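Local structure of bifunctional GH43-CE protein (Bacteroides eggerthii, 6MLY) at residues Tyr27-Asp32 with Val273-Tyr278; Pro31-Leu36 with Phe263-Glu268; Gly376-Gly381 with Asp449-Val454. The protein probably hydrolyses arabinoxylan-type plant polysaccharides, carrying a family 43 glycoside hydrolase and a carbohydrate esterase on one chain. All blocks are in the same frame, centred on the assembly; numbering follows the deposited sequence.

Contact 1. Residues Tyr27-Asp32 with Val273-Tyr278. With EDO (1,2-ethanediol), chain F.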
loop_
_atom_site.group_PDB
_atom_site.type_symbol
_atom_site.label_atom_id
_atom_site.label_comp_id
_atom_site.label_asym_id
_atom_site.label_seq_id
_atom_site.Cartn_x
_atom_site.Cartn_y
_atom_site.Cartn_z
ATOM N N TYR A 27 12.249 -5.395 11.391
ATOM C CA TYR A 27 11.735 -4.786 10.174
ATOM C C TYR A 27 10.362 -4.172 10.475
ATOM O O TYR A 27 9.330 -4.692 10.040
ATOM C CB TYR A 27 11.679 -5.810 9.036
ATOM C CG TYR A 27 11.899 -5.242 7.656
ATOM C CD1 TYR A 27 12.619 -5.948 6.705
ATOM C CD2 TYR A 27 11.413 -3.992 7.299
ATOM C CE1 TYR A 27 12.834 -5.440 5.433
ATOM C CE2 TYR A 27 11.622 -3.468 6.033
ATOM C CZ TYR A 27 12.330 -4.195 5.093
ATOM O OH TYR A 27 12.521 -3.686 3.842
ATOM N N ALA A 28 10.369 -3.068 11.231
ATOM C CA ALA A 28 9.148 -2.371 11.647
ATOM C C ALA A 28 9.509 -1.056 12.343
ATOM O O ALA A 28 10.651 -0.847 12.751
ATOM C CB ALA A 28 8.320 -3.247 12.556
ATOM N N ASP A 29 8.499 -0.195 12.489
ATOM C CA ASP A 29 8.648 1.174 12.947
ATOM C C ASP A 29 8.857 1.172 14.468
ATOM O O ASP A 29 7.896 1.146 15.240
ATOM C CB ASP A 29 7.437 2.000 12.503
ATOM C CG ASP A 29 7.563 3.499 12.703
ATOM O OD1 ASP A 29 8.612 4.066 12.329
ATOM O OD2 ASP A 29 6.596 4.091 13.215
ATOM N N ALA A 30 10.134 1.173 14.873
ATOM C CA ALA A 30 10.558 1.289 16.266
ATOM C C ALA A 30 11.625 2.375 16.359
ATOM O O ALA A 30 12.797 2.083 16.581
ATOM C CB ALA A 30 11.072 -0.039 16.766
ATOM N N PRO A 31 11.250 3.660 16.160
ATOM C CA PRO A 31 12.214 4.762 16.154
ATOM C C PRO A 31 12.627 5.260 17.547
ATOM O O PRO A 31 11.900 5.054 18.517
ATOM C CB PRO A 31 11.451 5.873 15.416
ATOM C CG PRO A 31 9.999 5.620 15.772
ATOM C CD PRO A 31 9.875 4.114 15.890
ATOM N N ASP A 32 13.790 5.921 17.601
ATOM C CA ASP A 32 14.323 6.579 18.794
ATOM C C ASP A 32 14.442 5.559 19.929
ATOM O O ASP A 32 13.771 5.670 20.959
ATOM C CB ASP A 32 13.460 7.770 19.208
ATOM C CG ASP A 32 13.299 8.823 18.126
ATOM O OD1 ASP A 32 13.794 8.599 16.997
ATOM O OD2 ASP A 32 12.670 9.858 18.419
ATOM N N VAL A 273 7.049 1.626 5.529
ATOM C CA VAL A 273 7.062 0.765 6.719
ATOM C C VAL A 273 7.444 1.604 7.950
ATOM O O VAL A 273 6.894 1.399 9.035
ATOM C CB VAL A 273 7.994 -0.451 6.528
ATOM C CG1 VAL A 273 9.466 -0.096 6.705
ATOM C CG2 VAL A 273 7.604 -1.611 7.433
ATOM N N GLY A 274 8.370 2.554 7.767
ATOM C CA GLY A 274 8.736 3.520 8.810
ATOM C C GLY A 274 10.241 3.609 9.022
ATOM O O GLY A 274 11.008 3.725 8.060
ATOM N N ARG A 275 10.645 3.566 10.300
ATOM C CA ARG A 275 12.036 3.764 10.751
ATOM C C ARG A 275 12.455 2.553 11.599
ATOM O O ARG A 275 11.976 2.374 12.718
ATOM C CB ARG A 275 12.141 5.099 11.498
ATOM C CG ARG A 275 11.571 6.281 10.723
ATOM C CD ARG A 275 11.922 7.637 11.313
ATOM N NE ARG A 275 11.020 8.050 12.382
ATOM C CZ ARG A 275 11.335 8.905 13.354
ATOM N NH1 ARG A 275 12.535 9.456 13.395
ATOM N NH2 ARG A 275 10.450 9.199 14.290
ATOM N N ILE A 276 13.351 1.726 11.042
ATOM C CA ILE A 276 13.497 0.314 11.431
ATOM C C ILE A 276 14.839 0.107 12.135
ATOM O O ILE A 276 15.878 0.515 11.625
ATOM C CB ILE A 276 13.315 -0.618 10.206
ATOM C CG1 ILE A 276 14.290 -0.313 9.067
ATOM C CG2 ILE A 276 11.881 -0.587 9.694
ATOM C CD1 ILE A 276 14.442 -1.449 8.088
ATOM N N PRO A 277 14.851 -0.493 13.350
ATOM C CA PRO A 277 16.089 -0.822 14.062
ATOM C C PRO A 277 17.176 -1.593 13.295
ATOM O O PRO A 277 16.870 -2.523 12.531
ATOM C CB PRO A 277 15.576 -1.707 15.205
ATOM C CG PRO A 277 14.224 -1.125 15.522
ATOM C CD PRO A 277 13.658 -0.788 14.160
ATOM N N TYR A 278 18.433 -1.186 13.540
ATOM C CA TYR A 278 19.656 -1.775 12.989
ATOM C C TYR A 278 20.659 -2.008 14.130
ATOM O O TYR A 278 20.833 -1.146 14.995
ATOM C CB TYR A 278 20.294 -0.847 11.951
ATOM C CG TYR A 278 19.792 -0.994 10.535
ATOM C CD1 TYR A 278 18.456 -0.804 10.224
ATOM C CD2 TYR A 278 20.660 -1.288 9.493
ATOM C CE1 TYR A 278 17.992 -0.925 8.923
ATOM C CE2 TYR A 278 20.212 -1.415 8.187
ATOM C CZ TYR A 278 18.871 -1.234 7.900
ATOM O OH TYR A 278 18.414 -1.352 6.620
HETATM C C1 EDO F . 12.367 12.127 15.736
HETATM O O1 EDO F . 12.404 10.704 15.902
HETATM C C2 EDO F . 11.327 12.694 16.690
HETATM O O2 EDO F . 11.666 12.318 18.033
#
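Pro-31 covers one face of the Arg-275 guanidinium: its CB stands 3.5 Å above the plane, offset toward the rim, and the two side chains cross at about a right angle. The edge of the same group meets, in plane, an ethanediol probably taken up from the crystallisation liquor. Its O1 accepts from Arg-275 NH1 at 2.8 Å and from Arg-275 NH2 at 2.9 Å, and it also lies within bonding distance of both carboxylate oxygens of Asp-32. Asp-32 itself forms a long salt bridge to the arginine, by charge only: Asp-32 OD1 is 3.9 Å from Arg-275 NH1 and well out of the guanidinium plane, with the carboxylate and guanidinium planes 83° apart. An alanine in place of Arg-275 would probably leave Asp-32 without this nearby positive charge and open a gap beside Pro-31. Asp-32 lies close to Asp-143, predicted to matter for catalysis, consistent with a place in the active-site region of the family 43 propeller. In Asp-29, chi1 of -170° sets CG anti to the backbone N, and OD1, met on its anti side, then accepts from Arg-275 N at 2.9 Å. Arg-275 O in turn receives Ala-30 N at 3.1 Å, so the backbone of one residue is held at both its N and its O. Further along, Ile-276 CD1 lies over a face of the Tyr-27 ring, 4.0 Å from Tyr-27 CE2, while Val-273 CG1 approaches the ring edge. Ala-30 CB rests 3.6 Å from Pro-277 CG. The loop 27-32 leads into strand 34-38 and is tied by Asp-29 to Arg-373 and Gly-486; strand 275-282 is an outer strand of a three-stranded antiparallel sheet, bonded through Ile-276 to Glu-268 of strand 262-269.

Contact 2. Residues Pro31-Leu36 with Phe263-Glu268. With EDO (1,2-ethanediol), chain F.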
loop_
_atom_site.group_PDB
_atom_site.type_symbol
_atom_site.label_atom_id
_atom_site.label_comp_id
_atom_site.label_asym_id
_atom_site.label_seq_id
_atom_site.Cartn_x
_atom_site.Cartn_y
_atom_site.Cartn_z
ATOM N N PRO A 31 11.250 3.660 16.160
ATOM C CA PRO A 31 12.214 4.762 16.154
ATOM C C PRO A 31 12.627 5.260 17.547
ATOM O O PRO A 31 11.900 5.054 18.517
ATOM C CB PRO A 31 11.451 5.873 15.416
ATOM C CG PRO A 31 9.999 5.620 15.772
ATOM C CD PRO A 31 9.875 4.114 15.890
ATOM N N ASP A 32 13.790 5.921 17.601
ATOM C CA ASP A 32 14.323 6.579 18.794
ATOM C C ASP A 32 14.442 5.559 19.929
ATOM O O ASP A 32 13.771 5.670 20.959
ATOM C CB ASP A 32 13.460 7.770 19.208
ATOM C CG ASP A 32 13.299 8.823 18.126
ATOM O OD1 ASP A 32 13.794 8.599 16.997
ATOM O OD2 ASP A 32 12.670 9.858 18.419
ATOM N N MET A 33 15.302 4.561 19.708
ATOM C CA MET A 33 15.558 3.518 20.675
ATOM C C MET A 33 16.434 4.077 21.803
ATOM O O MET A 33 17.355 4.861 21.569
ATOM C CB MET A 33 16.277 2.330 20.029
ATOM C CG MET A 33 15.388 1.505 19.125
ATOM S SD MET A 33 16.265 0.104 18.381
ATOM C CE MET A 33 17.341 0.955 17.229
ATOM N N SER A 34 16.099 3.674 23.029
ATOM C CA SER A 34 16.959 3.776 24.182
ATOM C C SER A 34 17.074 2.372 24.784
ATOM O O SER A 34 16.101 1.846 25.312
ATOM C CB SER A 34 16.423 4.782 25.169
ATOM O OG SER A 34 17.362 5.059 26.199
ATOM N N MET A 35 18.266 1.778 24.663
ATOM C CA MET A 35 18.509 0.374 24.992
ATOM C C MET A 35 19.422 0.268 26.225
ATOM O O MET A 35 20.264 1.138 26.496
ATOM C CB MET A 35 19.166 -0.337 23.806
ATOM C CG MET A 35 19.045 -1.853 23.836
ATOM S SD MET A 35 19.649 -2.609 22.301
ATOM C CE MET A 35 18.276 -2.232 21.215
ATOM N N LEU A 36 19.236 -0.814 26.983
ATOM C CA LEU A 36 20.170 -1.176 28.025
ATOM C C LEU A 36 20.084 -2.680 28.290
ATOM O O LEU A 36 19.140 -3.359 27.844
ATOM C CB LEU A 36 19.910 -0.351 29.296
ATOM C CG LEU A 36 18.519 -0.446 29.924
ATOM C CD1 LEU A 36 18.299 -1.783 30.616
ATOM C CD2 LEU A 36 18.310 0.683 30.915
ATOM N N PHE A 263 27.845 -3.643 20.261
ATOM C CA PHE A 263 26.928 -3.338 19.183
ATOM C C PHE A 263 26.486 -1.876 19.305
ATOM O O PHE A 263 26.462 -1.322 20.401
ATOM C CB PHE A 263 25.719 -4.276 19.236
ATOM C CG PHE A 263 26.026 -5.714 18.901
ATOM C CD1 PHE A 263 26.409 -6.608 19.887
ATOM C CD2 PHE A 263 25.934 -6.170 17.594
ATOM C CE1 PHE A 263 26.694 -7.929 19.573
ATOM C CE2 PHE A 263 26.218 -7.492 17.283
ATOM C CZ PHE A 263 26.599 -8.369 18.272
ATOM N N ALA A 264 26.147 -1.268 18.165
ATOM C CA ALA A 264 25.503 0.041 18.111
ATOM C C ALA A 264 24.062 -0.140 17.632
ATOM O O ALA A 264 23.852 -0.584 16.508
ATOM C CB ALA A 264 26.262 0.956 17.185
ATOM N N TYR A 265 23.085 0.185 18.488
ATOM C CA TYR A 265 21.677 0.154 18.086
ATOM C C TYR A 265 21.343 1.491 17.411
ATOM O O TYR A 265 21.567 2.550 17.999
ATOM C CB TYR A 265 20.757 -0.185 19.262
ATOM C CG TYR A 265 20.734 0.802 20.400
ATOM C CD1 TYR A 265 19.856 1.872 20.406
ATOM C CD2 TYR A 265 21.574 0.646 21.493
ATOM C CE1 TYR A 265 19.824 2.772 21.457
ATOM C CE2 TYR A 265 21.559 1.539 22.552
ATOM C CZ TYR A 265 20.678 2.605 22.536
ATOM O OH TYR A 265 20.656 3.481 23.584
ATOM N N LEU A 266 20.856 1.404 16.161
ATOM C CA LEU A 266 20.562 2.543 15.275
ATOM C C LEU A 266 19.309 2.229 14.447
ATOM O O LEU A 266 18.787 1.115 14.510
ATOM C CB LEU A 266 21.754 2.778 14.340
ATOM C CG LEU A 266 23.128 2.910 14.993
ATOM C CD1 LEU A 266 24.231 2.687 13.966
ATOM C CD2 LEU A 266 23.284 4.267 15.665
ATOM N N PHE A 267 18.857 3.196 13.638
ATOM C CA PHE A 267 17.714 2.977 12.739
ATOM C C PHE A 267 17.896 3.719 11.407
ATOM O O PHE A 267 18.548 4.771 11.346
ATOM C CB PHE A 267 16.400 3.379 13.418
ATOM C CG PHE A 267 16.189 4.860 13.623
ATOM C CD1 PHE A 267 15.736 5.667 12.589
ATOM C CD2 PHE A 267 16.410 5.442 14.860
ATOM C CE1 PHE A 267 15.532 7.026 12.783
ATOM C CE2 PHE A 267 16.206 6.801 15.052
ATOM C CZ PHE A 267 15.768 7.591 14.017
ATOM N N GLU A 268 17.283 3.150 10.357
ATOM C CA GLU A 268 17.220 3.699 8.992
ATOM C C GLU A 268 15.805 4.230 8.740
ATOM O O GLU A 268 14.862 3.805 9.401
ATOM C CB GLU A 268 17.552 2.601 7.975
ATOM C CG GLU A 268 17.961 3.114 6.601
ATOM C CD GLU A 268 17.891 2.082 5.483
ATOM O OE1 GLU A 268 17.243 1.032 5.689
ATOM O OE2 GLU A 268 18.477 2.331 4.403
HETATM C C1 EDO F . 12.367 12.127 15.736
HETATM O O1 EDO F . 12.404 10.704 15.902
HETATM C C2 EDO F . 11.327 12.694 16.690
HETATM O O2 EDO F . 11.666 12.318 18.033
#
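The Tyr-265 hydroxyl accepts a nearly straight hydrogen bond from Met-35 N, 3.1 Å from N to OH with 179° at the hydrogen, and is also bonded to Gln-203 OE1. Two polar partners therefore fix the end of the ring. Tyr-265 points its CB toward 31-36, and with CG set between the backbone N and the carbonyl carbon (chi1 63°) its ring reaches residues 33-35. Met-35 CB lies over one face, 3.5 Å from the centroid of the Tyr-265 ring, a CH-pi contact. The methionine runs extended as far as SD, then bends (chi3 -76°), and Met-35 CE comes to 3.8 Å from Tyr-265 CB; the two side chains run antiparallel past one another. Met-35 SD, 4.5 Å from the Tyr-265 centroid, makes an oblique Met-aromatic contact. At the ring edge, in plane, Met-33 O is 3.2 Å from Tyr-265 CE1, and Met-33 CB packs beside CD1. Phe-267 shares the first torsion of Tyr-265; Pro-31 CA lies over a face of its ring, and Asp-32 OD1 is 3.6 Å from Phe-267 CE2. The Asp-32 side chain is also about 6 Å from that of Asp-143, predicted to tune the catalytic acid. Side chains bridge two sheets here: strand 34-38 pairs with 41-45 at the edge of one, and 262-269 runs between 250-256 and 275-282 in the other, consistent with blades of the family 43 beta-propeller.

Contact 3. Residues Gly376-Gly381 with Asp449-Val454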
loop_
_atom_site.group_PDB
_atom_site.type_symbol
_atom_site.label_atom_id
_atom_site.label_comp_id
_atom_site.label_asym_id
_atom_site.label_seq_id
_atom_site.Cartn_x
_atom_site.Cartn_y
_atom_site.Cartn_z
ATOM N N GLY A 376 7.849 -5.584 7.699
ATOM C CA GLY A 376 8.554 -5.896 6.457
ATOM C C GLY A 376 9.158 -7.300 6.485
ATOM O O GLY A 376 9.249 -7.919 7.545
ATOM N N PRO A 377 9.587 -7.794 5.315
ATOM C CA PRO A 377 9.571 -7.058 4.057
ATOM C C PRO A 377 8.188 -6.976 3.384
ATOM O O PRO A 377 7.939 -6.043 2.618
ATOM C CB PRO A 377 10.545 -7.838 3.161
ATOM C CG PRO A 377 10.435 -9.255 3.662
ATOM C CD PRO A 377 10.248 -9.098 5.156
ATOM N N VAL A 378 7.318 -7.953 3.670
ATOM C CA VAL A 378 5.911 -7.967 3.224
ATOM C C VAL A 378 5.023 -8.278 4.430
ATOM O O VAL A 378 5.503 -8.823 5.434
ATOM C CB VAL A 378 5.662 -8.996 2.106
ATOM C CG1 VAL A 378 6.502 -8.708 0.872
ATOM C CG2 VAL A 378 5.875 -10.427 2.590
ATOM N N CYS A 379 3.736 -7.941 4.321
ATOM C CA CYS A 379 2.757 -8.334 5.326
ATOM C C CYS A 379 1.334 -8.274 4.755
ATOM O O CYS A 379 1.091 -7.768 3.646
ATOM C CB CYS A 379 2.863 -7.476 6.585
ATOM S SG CYS A 379 2.321 -5.757 6.378
ATOM N N THR A 380 0.407 -8.826 5.542
ATOM C CA THR A 380 -0.985 -8.882 5.215
ATOM C C THR A 380 -1.790 -8.903 6.517
ATOM O O THR A 380 -1.615 -9.801 7.328
ATOM C CB THR A 380 -1.260 -10.095 4.316
ATOM O OG1 THR A 380 -0.543 -9.893 3.096
ATOM C CG2 THR A 380 -2.731 -10.311 4.029
ATOM N N GLY A 381 -2.653 -7.895 6.695
ATOM C CA GLY A 381 -3.656 -7.866 7.758
ATOM C C GLY A 381 -5.010 -8.338 7.256
ATOM O O GLY A 381 -5.248 -8.342 6.056
ATOM N N ASP A 449 3.528 -4.416 0.255
ATOM C CA ASP A 449 4.802 -4.776 -0.356
ATOM C C ASP A 449 5.777 -3.615 -0.141
ATOM O O ASP A 449 5.670 -2.574 -0.799
ATOM C CB ASP A 449 4.667 -5.133 -1.843
ATOM C CG ASP A 449 5.895 -5.835 -2.405
ATOM O OD1 ASP A 449 6.699 -6.332 -1.594
ATOM O OD2 ASP A 449 6.050 -5.879 -3.641
ATOM N N PHE A 450 6.693 -3.808 0.815
ATOM C CA PHE A 450 7.781 -2.880 1.094
ATOM C C PHE A 450 9.056 -3.341 0.368
ATOM O O PHE A 450 10.004 -2.572 0.266
ATOM C CB PHE A 450 7.989 -2.746 2.607
ATOM C CG PHE A 450 6.765 -2.298 3.374
ATOM C CD1 PHE A 450 6.309 -0.989 3.286
ATOM C CD2 PHE A 450 6.060 -3.183 4.178
ATOM C CE1 PHE A 450 5.183 -0.574 3.986
ATOM C CE2 PHE A 450 4.936 -2.766 4.878
ATOM C CZ PHE A 450 4.498 -1.464 4.779
ATOM N N ARG A 451 9.058 -4.578 -0.153
ATOM C CA ARG A 451 10.214 -5.157 -0.867
ATOM C C ARG A 451 10.847 -4.088 -1.765
ATOM O O ARG A 451 10.220 -3.629 -2.717
ATOM C CB ARG A 451 9.806 -6.356 -1.733
ATOM C CG ARG A 451 9.413 -7.606 -0.956
ATOM C CD ARG A 451 8.980 -8.783 -1.820
ATOM N NE ARG A 451 7.878 -8.461 -2.722
ATOM C CZ ARG A 451 6.837 -9.249 -2.965
ATOM N NH1 ARG A 451 6.761 -10.448 -2.414
ATOM N NH2 ARG A 451 5.867 -8.822 -3.750
ATOM N N ASN A 452 12.082 -3.694 -1.440
ATOM C CA ASN A 452 12.835 -2.697 -2.208
ATOM C C ASN A 452 11.995 -1.416 -2.341
ATOM O O ASN A 452 11.984 -0.771 -3.387
ATOM C CB ASN A 452 13.289 -3.257 -3.562
ATOM C CG ASN A 452 14.323 -4.359 -3.443
ATOM O OD1 ASN A 452 15.333 -4.348 -4.146
ATOM N ND2 ASN A 452 14.087 -5.317 -2.558
ATOM N N LYS A 453 11.280 -1.077 -1.262
ATOM C CA LYS A 453 10.572 0.192 -1.077
ATOM C C LYS A 453 9.574 0.456 -2.211
ATOM O O LYS A 453 9.330 1.615 -2.544
ATOM C CB LYS A 453 11.584 1.339 -0.943
ATOM C CG LYS A 453 12.130 1.545 0.467
ATOM C CD LYS A 453 13.608 1.861 0.520
ATOM C CE LYS A 453 14.475 0.660 0.204
ATOM N NZ LYS A 453 15.895 0.896 0.554
ATOM N N VAL A 454 8.971 -0.604 -2.767
ATOM C CA VAL A 454 7.932 -0.438 -3.797
ATOM C C VAL A 454 6.716 0.239 -3.141
ATOM O O VAL A 454 6.066 1.080 -3.763
ATOM C CB VAL A 454 7.570 -1.757 -4.517
ATOM C CG1 VAL A 454 8.771 -2.352 -5.244
ATOM C CG2 VAL A 454 6.933 -2.790 -3.596
#
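Phe-450 N donates to Pro-377 O at 3.1 Å, and this bond marks the close-packed part of the contact. The same carbonyl oxygen lies at the edge of the Phe-450 ring, where Cys-379 SG also approaches, 4.2 Å from Phe-450 CE2. Beside it Val-378 and Asp-449 form a non-hydrogen-bonded antiparallel pair, CA atoms 4.9 Å apart, their side chains side by side and pointing the same way. Val-378 CG1 touches Asp-449 OD1 and lies over one face of the Arg-451 guanidinium, 3.7 Å from Arg-451 NH1, and also touches Arg-451 CG. The arginine is held there by a salt bridge from NE to Asp-449 OD1 of 2.7 Å, and its NH2 has a second charged partner in Asp-516. Packing thins toward solvent: exposed Pro-377, which follows a cis peptide bond, brings CB only to 4.3 Å from Arg-451 CG, and the turn at 452-454 stands clear of 376-381. Asp-449 OD1 also accepts from Arg-451 N, an Asx turn that starts the connection between antiparallel strands 441-449 and 456-462, at the end of a sheet in the concanavalin A-like beta-sandwich.

From the N terminus, the loop at 27-32 meets 273-278 in contact 1, closing some 240 residues. Contact 2 shares Pro-31 and Asp-32 with it and nests inside, since 31-36 packs against the earlier strand 262-269. Adjacent antiparallel strands thus receive successive parts of one N-terminal segment, and the first and last sheets of the family 43 region are brought together. Contact 3 opens only afterwards, a shorter closure of 67 residues within the concanavalin A-like region. It is in series with the others yet touches contact 1: Gly-376 N lies 2.9 Å from Tyr-27 O, a probable hydrogen bond, and Phe-450 packs on Val-273, joining the two domains.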